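Local coordinates for protein arylsulfatase (Pseudoalteromonas sp. MB47, PDB 7AJ0) that probably hydrolyses sulfate esters of the algal polysaccharide fucoidan as an exo-acting, calcium-binding sulfatase of the alkaline phosphatase clan, at residues M24-P29 / N397-G402. Numbering follows the deposited sequence.
Sequences MEPAIP and NMYFDG
A single parallel beta bridge, M24 with F400, ties the extended N-terminal segment 24-29, just before helix 31-48, to the loop 397-402 of this sulfatase fold. The evidence for it is a pair of backbone bonds from F400, one to N23 and one to E25. In the latter, E25 N to F400 O at 2.9 Å, the donor lies almost along the C=O axis (176°), although the bond is bent at the hydrogen. Past the bridge, a water donates to E25 O and to G402 O, joining the two segments where no direct bond does.

E25 and Y399 add a side-chain link. With CG anti to the backbone N (chi1 180°) and a bend at chi2, E25 brings OE1 to the edge of the Y399 ring, near its plane, where Y399 OH donates to it over 3.0 Å. The bond arrives from above the carboxylate, whose plane stands 78° from the ring. P26 CD lies 3.4 Å from Y399 OH.

Further out, M24 and F400 both rest on M382 of helix 377-387. D401 OD1 lies 4.4 Å from E25 OE1, a like-charge approach probably eased by R117, which forms a salt bridge with D401 OD1, while L114 N donates to D401 OD2.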
loop_
_atom_site.group_PDB
_atom_site.type_symbol
_atom_site.label_atom_id
_atom_site.label_comp_id
_atom_site.label_asym_id
_atom_site.label_seq_id
_atom_site.Cartn_x
_atom_site.Cartn_y
_atom_site.Cartn_z
ATOM N N MET A 24 34.538 -15.202 25.530
ATOM C CA MET A 24 33.884 -16.179 24.672
ATOM C C MET A 24 32.375 -16.105 24.865
ATOM O O MET A 24 31.892 -15.951 25.990
ATOM C CB MET A 24 34.359 -17.604 24.984
ATOM C CG MET A 24 35.861 -17.799 24.945
ATOM S SD MET A 24 36.510 -18.011 23.281
ATOM C CE MET A 24 35.811 -19.601 22.833
ATOM N N GLU A 25 31.635 -16.228 23.771
ATOM C CA GLU A 25 30.184 -16.263 23.866
ATOM C C GLU A 25 29.765 -17.360 24.841
ATOM O O GLU A 25 30.178 -18.517 24.677
ATOM C CB GLU A 25 29.561 -16.515 22.492
ATOM C CG GLU A 25 28.033 -16.573 22.495
ATOM C CD GLU A 25 27.380 -15.250 22.873
ATOM O OE1 GLU A 25 28.072 -14.209 22.851
ATOM O OE2 GLU A 25 26.172 -15.253 23.192
ATOM N N PRO A 26 28.972 -17.045 25.866
ATOM C CA PRO A 26 28.510 -18.098 26.780
ATOM C C PRO A 26 27.782 -19.198 26.026
ATOM O O PRO A 26 27.085 -18.946 25.042
ATOM C CB PRO A 26 27.572 -17.353 27.737
ATOM C CG PRO A 26 28.046 -15.939 27.698
ATOM C CD PRO A 26 28.520 -15.706 26.289
ATOM N N ALA A 27 27.951 -20.431 26.499
ATOM C CA ALA A 27 27.361 -21.598 25.864
ATOM C C ALA A 27 26.576 -22.407 26.886
ATOM O O ALA A 27 26.850 -22.359 28.087
ATOM C CB ALA A 27 28.433 -22.491 25.217
ATOM N N ILE A 28 25.594 -23.147 26.394
ATOM C CA ILE A 28 24.801 -24.028 27.256
ATOM C C ILE A 28 25.576 -25.323 27.475
ATOM O O ILE A 28 25.974 -25.970 26.493
ATOM C CB ILE A 28 23.438 -24.305 26.627
ATOM C CG1 ILE A 28 22.635 -23.011 26.491
ATOM C CG2 ILE A 28 22.669 -25.327 27.458
ATOM C CD1 ILE A 28 21.425 -23.133 25.587
ATOM N N PRO A 29 25.810 -25.736 28.720
ATOM C CA PRO A 29 26.499 -27.014 28.938
ATOM C C PRO A 29 25.674 -28.183 28.418
ATOM O O PRO A 29 24.460 -28.249 28.616
ATOM C CB PRO A 29 26.668 -27.078 30.463
ATOM C CG PRO A 29 26.508 -25.668 30.936
ATOM C CD PRO A 29 25.541 -25.029 29.987
ATOM N N ASN A 397 42.040 -10.345 24.311
ATOM C CA ASN A 397 41.530 -8.986 24.196
ATOM C C ASN A 397 40.420 -8.858 23.162
ATOM O O ASN A 397 39.917 -7.750 22.947
ATOM C CB ASN A 397 42.674 -8.029 23.840
ATOM C CG ASN A 397 43.289 -8.335 22.490
ATOM O OD1 ASN A 397 43.897 -9.387 22.296
ATOM N ND2 ASN A 397 43.139 -7.412 21.550
ATOM N N MET A 398 40.029 -9.956 22.521
ATOM C CA MET A 398 38.998 -9.954 21.494
ATOM C C MET A 398 37.864 -10.881 21.906
ATOM O O MET A 398 38.103 -11.999 22.374
ATOM C CB MET A 398 39.574 -10.392 20.141
ATOM C CG MET A 398 40.547 -9.393 19.530
ATOM S SD MET A 398 41.598 -10.101 18.242
ATOM C CE MET A 398 40.384 -10.863 17.168
ATOM N N TYR A 399 36.632 -10.408 21.736
ATOM C CA TYR A 399 35.458 -11.218 22.029
ATOM C C TYR A 399 35.133 -12.101 20.832
ATOM O O TYR A 399 35.137 -11.635 19.689
ATOM C CB TYR A 399 34.264 -10.326 22.363
ATOM C CG TYR A 399 33.108 -11.050 23.014
ATOM C CD1 TYR A 399 33.029 -11.166 24.393
ATOM C CD2 TYR A 399 32.093 -11.610 22.253
ATOM C CE1 TYR A 399 31.977 -11.821 24.997
ATOM C CE2 TYR A 399 31.033 -12.268 22.851
ATOM C CZ TYR A 399 30.982 -12.368 24.224
ATOM O OH TYR A 399 29.934 -13.018 24.833
ATOM N N PHE A 400 34.852 -13.373 21.095
ATOM C CA PHE A 400 34.547 -14.345 20.052
ATOM C C PHE A 400 33.105 -14.806 20.200
ATOM O O PHE A 400 32.702 -15.280 21.268
ATOM C CB PHE A 400 35.515 -15.522 20.113
ATOM C CG PHE A 400 36.869 -15.205 19.560
ATOM C CD1 PHE A 400 37.139 -15.391 18.216
ATOM C CD2 PHE A 400 37.867 -14.701 20.376
ATOM C CE1 PHE A 400 38.381 -15.092 17.698
ATOM C CE2 PHE A 400 39.111 -14.398 19.863
ATOM C CZ PHE A 400 39.369 -14.594 18.522
ATOM N N ASP A 401 32.334 -14.662 19.125
ATOM C CA ASP A 401 30.919 -14.995 19.131
ATOM C C ASP A 401 30.648 -16.463 18.844
ATOM O O ASP A 401 29.562 -16.954 19.175
ATOM C CB ASP A 401 30.190 -14.131 18.098
ATOM C CG ASP A 401 30.348 -12.649 18.366
ATOM O OD1 ASP A 401 29.740 -12.147 19.334
ATOM O OD2 ASP A 401 31.097 -11.983 17.619
ATOM N N GLY A 402 31.603 -17.170 18.249
ATOM C CA GLY A 402 31.380 -18.558 17.910
ATOM C C GLY A 402 31.364 -19.453 19.134
ATOM O O GLY A 402 32.011 -19.182 20.146
HETATM O O HOH W 1 31.876 -19.619 23.100
#